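Local coordinates for purine nucleoside phosphorylase (Schistosoma mansoni, PDB 5KO5), which catalyses the reversible phosphorolysis of purine nucleosides such as inosine and guanosine to the free base and ribose 1-phosphate, at residues L72-G76 / G77-V81; L143-N147 / V148-P152. All coordinates share one frame; numbering follows the deposited sequence.

Interaction 1: residues L72-G76 / G77-V81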
loop_
_atom_site.group_PDB
_atom_site.type_symbol
_atom_site.label_atom_id
_atom_site.label_comp_id
_atom_site.label_asym_id
_atom_site.label_seq_id
_atom_site.Cartn_x
_atom_site.Cartn_y
_atom_site.Cartn_z
ATOM N N LEU A 72 31.762 -12.713 -7.443
ATOM C CA LEU A 72 32.703 -12.347 -6.397
ATOM C C LEU A 72 34.090 -12.170 -6.989
ATOM O O LEU A 72 34.480 -12.877 -7.924
ATOM C CB LEU A 72 32.771 -13.415 -5.296
ATOM C CG LEU A 72 31.480 -13.599 -4.495
ATOM C CD1 LEU A 72 30.651 -14.744 -5.052
ATOM C CD2 LEU A 72 31.790 -13.810 -3.026
ATOM N N GLY A 73 34.840 -11.228 -6.423
ATOM C CA GLY A 73 36.203 -10.993 -6.877
ATOM C C GLY A 73 36.746 -9.712 -6.290
ATOM O O GLY A 73 36.312 -9.272 -5.224
ATOM N N SER A 74 37.693 -9.111 -7.003
ATOM C CA SER A 74 38.389 -7.926 -6.522
ATOM C C SER A 74 38.117 -6.745 -7.439
ATOM O O SER A 74 38.186 -6.876 -8.667
ATOM C CB SER A 74 39.900 -8.171 -6.432
ATOM O OG SER A 74 40.204 -9.096 -5.400
ATOM N N VAL A 75 37.807 -5.599 -6.840
ATOM C CA VAL A 75 37.723 -4.323 -7.539
ATOM C C VAL A 75 38.507 -3.304 -6.732
ATOM O O VAL A 75 38.252 -3.130 -5.535
ATOM C CB VAL A 75 36.270 -3.846 -7.704
ATOM C CG1 VAL A 75 36.249 -2.415 -8.242
ATOM C CG2 VAL A 75 35.501 -4.783 -8.615
ATOM N N GLY A 76 39.452 -2.636 -7.383
ATOM C CA GLY A 76 40.205 -1.583 -6.717
ATOM C C GLY A 76 40.894 -2.028 -5.449
ATOM O O GLY A 76 40.988 -1.256 -4.486
ATOM N N GLY A 77 41.374 -3.267 -5.421
ATOM C CA GLY A 77 42.056 -3.792 -4.258
ATOM C C GLY A 77 41.158 -4.268 -3.138
ATOM O O GLY A 77 41.673 -4.674 -2.089
ATOM N N ARG A 78 39.840 -4.233 -3.318
ATOM C CA ARG A 78 38.906 -4.670 -2.292
ATOM C C ARG A 78 38.118 -5.874 -2.790
ATOM O O ARG A 78 37.847 -6.010 -3.986
ATOM C CB ARG A 78 37.939 -3.542 -1.915
ATOM C CG ARG A 78 38.625 -2.247 -1.491
ATOM C CD ARG A 78 39.501 -2.437 -0.251
ATOM N NE ARG A 78 38.795 -3.130 0.828
ATOM C CZ ARG A 78 38.050 -2.529 1.753
ATOM N NH1 ARG A 78 37.896 -1.211 1.743
ATOM N NH2 ARG A 78 37.454 -3.251 2.692
ATOM N N LYS A 79 37.741 -6.746 -1.859
ATOM C CA LYS A 79 36.981 -7.942 -2.191
ATOM C C LYS A 79 35.498 -7.605 -2.153
ATOM O O LYS A 79 35.011 -7.024 -1.178
ATOM C CB LYS A 79 37.303 -9.057 -1.197
ATOM C CG LYS A 79 38.775 -9.450 -1.207
ATOM C CD LYS A 79 39.123 -10.391 -0.066
ATOM C CE LYS A 79 40.621 -10.685 -0.036
ATOM N NZ LYS A 79 41.004 -11.538 1.123
ATOM N N ILE A 80 34.787 -7.930 -3.233
ATOM C CA ILE A 80 33.396 -7.530 -3.370
ATOM C C ILE A 80 32.547 -8.721 -3.793
ATOM O O ILE A 80 33.046 -9.737 -4.282
ATOM C CB ILE A 80 33.207 -6.345 -4.350
ATOM C CG1 ILE A 80 33.359 -6.805 -5.798
ATOM C CG2 ILE A 80 34.180 -5.205 -4.040
ATOM C CD1 ILE A 80 32.050 -6.824 -6.542
ATOM N N VAL A 81 31.240 -8.580 -3.583
ATOM C CA VAL A 81 30.241 -9.513 -4.092
ATOM C C VAL A 81 29.151 -8.692 -4.764
ATOM O O VAL A 81 28.664 -7.715 -4.189
ATOM C CB VAL A 81 29.661 -10.416 -2.982
ATOM C CG1 VAL A 81 29.154 -9.595 -1.792
ATOM C CG2 VAL A 81 28.552 -11.298 -3.533
#

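Interaction 2: residues L143-N147 / V148-P152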
loop_
_atom_site.group_PDB
_atom_site.type_symbol
_atom_site.label_atom_id
_atom_site.label_comp_id
_atom_site.label_asym_id
_atom_site.label_seq_id
_atom_site.Cartn_x
_atom_site.Cartn_y
_atom_site.Cartn_z
ATOM N N LEU A 143 4.607 2.177 4.214
ATOM C CA LEU A 143 3.446 2.781 4.855
ATOM C C LEU A 143 2.208 1.931 4.626
ATOM O O LEU A 143 1.355 1.808 5.517
ATOM C CB LEU A 143 3.230 4.197 4.321
ATOM C CG LEU A 143 4.342 5.210 4.617
ATOM C CD1 LEU A 143 4.018 6.507 3.920
ATOM C CD2 LEU A 143 4.474 5.449 6.113
ATOM N N GLY A 144 2.111 1.306 3.449
ATOM C CA GLY A 144 0.927 0.564 3.041
ATOM C C GLY A 144 0.866 -0.917 3.374
ATOM O O GLY A 144 0.079 -1.645 2.767
ATOM N N LEU A 145 1.644 -1.378 4.358
ATOM C CA LEU A 145 1.655 -2.768 4.839
ATOM C C LEU A 145 2.388 -3.722 3.909
ATOM O O LEU A 145 2.273 -4.941 4.063
ATOM C CB LEU A 145 0.287 -3.321 5.277
ATOM C CG LEU A 145 0.038 -3.266 6.776
ATOM C CD1 LEU A 145 -1.387 -3.735 7.065
ATOM C CD2 LEU A 145 1.051 -4.114 7.538
ATOM N N ASN A 146 3.196 -3.184 2.990
ATOM C CA ASN A 146 4.060 -3.999 2.141
ATOM C C ASN A 146 5.546 -3.737 2.394
ATOM O O ASN A 146 6.376 -3.942 1.507
ATOM C CB ASN A 146 3.694 -3.822 0.666
ATOM C CG ASN A 146 2.495 -4.654 0.255
ATOM O OD1 ASN A 146 2.214 -5.709 0.844
ATOM N ND2 ASN A 146 1.782 -4.199 -0.764
ATOM N N ASN A 147 5.914 -3.297 3.593
ATOM C CA ASN A 147 7.328 -3.167 3.936
ATOM C C ASN A 147 8.015 -4.516 3.747
ATOM O O ASN A 147 7.439 -5.574 4.035
ATOM C CB ASN A 147 7.424 -2.726 5.403
ATOM C CG ASN A 147 8.801 -2.205 5.804
ATOM O OD1 ASN A 147 9.789 -2.958 5.849
ATOM N ND2 ASN A 147 8.858 -0.917 6.156
ATOM N N VAL A 148 9.265 -4.474 3.268
ATOM C CA VAL A 148 10.051 -5.692 3.070
ATOM C C VAL A 148 10.256 -6.484 4.360
ATOM O O VAL A 148 10.534 -7.689 4.299
ATOM C CB VAL A 148 11.384 -5.341 2.368
ATOM C CG1 VAL A 148 12.298 -4.586 3.314
ATOM C CG2 VAL A 148 12.074 -6.603 1.847
ATOM N N LEU A 149 10.105 -5.848 5.536
ATOM C CA LEU A 149 10.255 -6.549 6.808
ATOM C C LEU A 149 8.945 -7.082 7.392
ATOM O O LEU A 149 8.985 -7.699 8.468
ATOM C CB LEU A 149 10.972 -5.654 7.839
ATOM C CG LEU A 149 12.486 -5.527 7.658
ATOM C CD1 LEU A 149 13.021 -4.455 8.602
ATOM C CD2 LEU A 149 13.178 -6.878 7.922
ATOM N N VAL A 150 7.798 -6.887 6.727
ATOM C CA VAL A 150 6.574 -7.492 7.243
ATOM C C VAL A 150 6.746 -8.999 7.301
ATOM O O VAL A 150 7.174 -9.630 6.323
ATOM C CB VAL A 150 5.367 -7.092 6.383
ATOM C CG1 VAL A 150 4.147 -7.957 6.752
ATOM C CG2 VAL A 150 5.024 -5.637 6.582
ATOM N N GLY A 151 6.376 -9.587 8.443
ATOM C CA GLY A 151 6.567 -10.993 8.711
ATOM C C GLY A 151 7.265 -11.158 10.042
ATOM O O GLY A 151 7.607 -10.178 10.713
ATOM N N PRO A 152 7.526 -12.398 10.442
ATOM C CA PRO A 152 8.281 -12.617 11.682
ATOM C C PRO A 152 9.637 -11.938 11.584
ATOM O O PRO A 152 10.244 -11.889 10.513
ATOM C CB PRO A 152 8.439 -14.137 11.736
ATOM C CG PRO A 152 8.247 -14.597 10.312
ATOM C CD PRO A 152 7.232 -13.654 9.729
#

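Interaction 1: residues L72-G76 / G77-V81
Leu72 and Val81 lie side by side on one face of a beta hairpin and point the same way, with Leu72 CG 3.8 Å from Val81 CG2. That methyl stands anti to the Val81 backbone N, which swings it toward the leucine's branch point; helix 9-23 packs against Leu72 through Ile19 and Ser23. Ser74 and Lys79 share this face nearer the turn, where a small hydroxyl and an extended lysine suit the more open end. On the reverse face Val75 and Ile80 meet at a slant, Val75 CG2 being 4.1 Å from Ile80 CG1. Beta-branched residues favour extended backbone, and these two give this face its apolar contact; Val75 also meets Lys278 and Ile281 of helix 259-283. Arg78 leaves this face with a doubly bent chain, and its guanidinium forms a salt bridge with Asp28. Between the strands, Ile80 N to Gly73 O (2.8 Å) and Val75 N to Arg78 O (2.9 Å) are two of four backbone bonds. Gly76 and Gly77 centre the type I' turn with positive phi, which glycine adopts readily. Chemically, then, main-chain bonds hold the strands together, and side chains on the two faces meet different helices.

Interaction 2: residues L143-N147 / V148-P152
The amide oxygen of Asn147 accepts the backbone N-H of Leu149, OD1 to N 2.9 Å, in a nearly straight bond (167° at the hydrogen). Because the side-chain oxygen accepts the N-H two residues on, this is an Asx turn; the donor lies in the amide plane, on a lone pair of OD1. With CG anti to the backbone N (chi1 -165°), OD1 is carried forward over the next two residues. The same residue starts a type I beta turn: Val150 N reaches Asn147 O at 3.0 Å, but from well above the carbonyl plane (58° out of it), and Asn95 adds a weak bond to that oxygen. Main chain and side chain of one asparagine thus hold successive N-H groups of the bend.

Val150 turns back toward 143-147. Its CG2 rests 3.5 Å from Asn147 O and 4.0 Å from Asn147 CB, and reaches 4.4 Å from Leu145 CD2, a loose apolar touch. Leu149 lays CB beside the accepting OD1, at 3.6 Å. Asparagine suits position 147 because its amide offers a donor as well as this acceptor: ND2 bonds Thr201 OG1 of the second subunit. Asn146 bonds through ND2 to Gly144 O of the third subunit, so this loop belongs to the trimer interface.

Within its own chain the turn follows helix 140-143. Val148 and Leu149 pack on Ile228 and Ile229 of helix 224-232, while helix 95-108 offers Ile98 to Val148 and Arg103 to Leu149.

How the interactions relate
Interaction 1 and interaction 2 lie on opposite sides of the chain's centre, their own centres 33 Å apart and their nearest atoms about 18 Å apart, so they do not touch. Neither supplies a residue to the cytosine pocket, though each can be placed relative to it through its neighbours. From interaction 1, strand 78-84 pairs with strand 29-32, which pairs in turn with strand 112-121, the bearer of pocket residues Leu118, Ala119 and Gly120. Interaction 2 instead meets Gly199, Pro200 and Thr201 of the second subunit, just ahead in sequence of Tyr202 and Glu203, which probably line that subunit's own pocket. Interaction 1 is thus part of the sheet of a single subunit, whereas interaction 2 also lies between subunits.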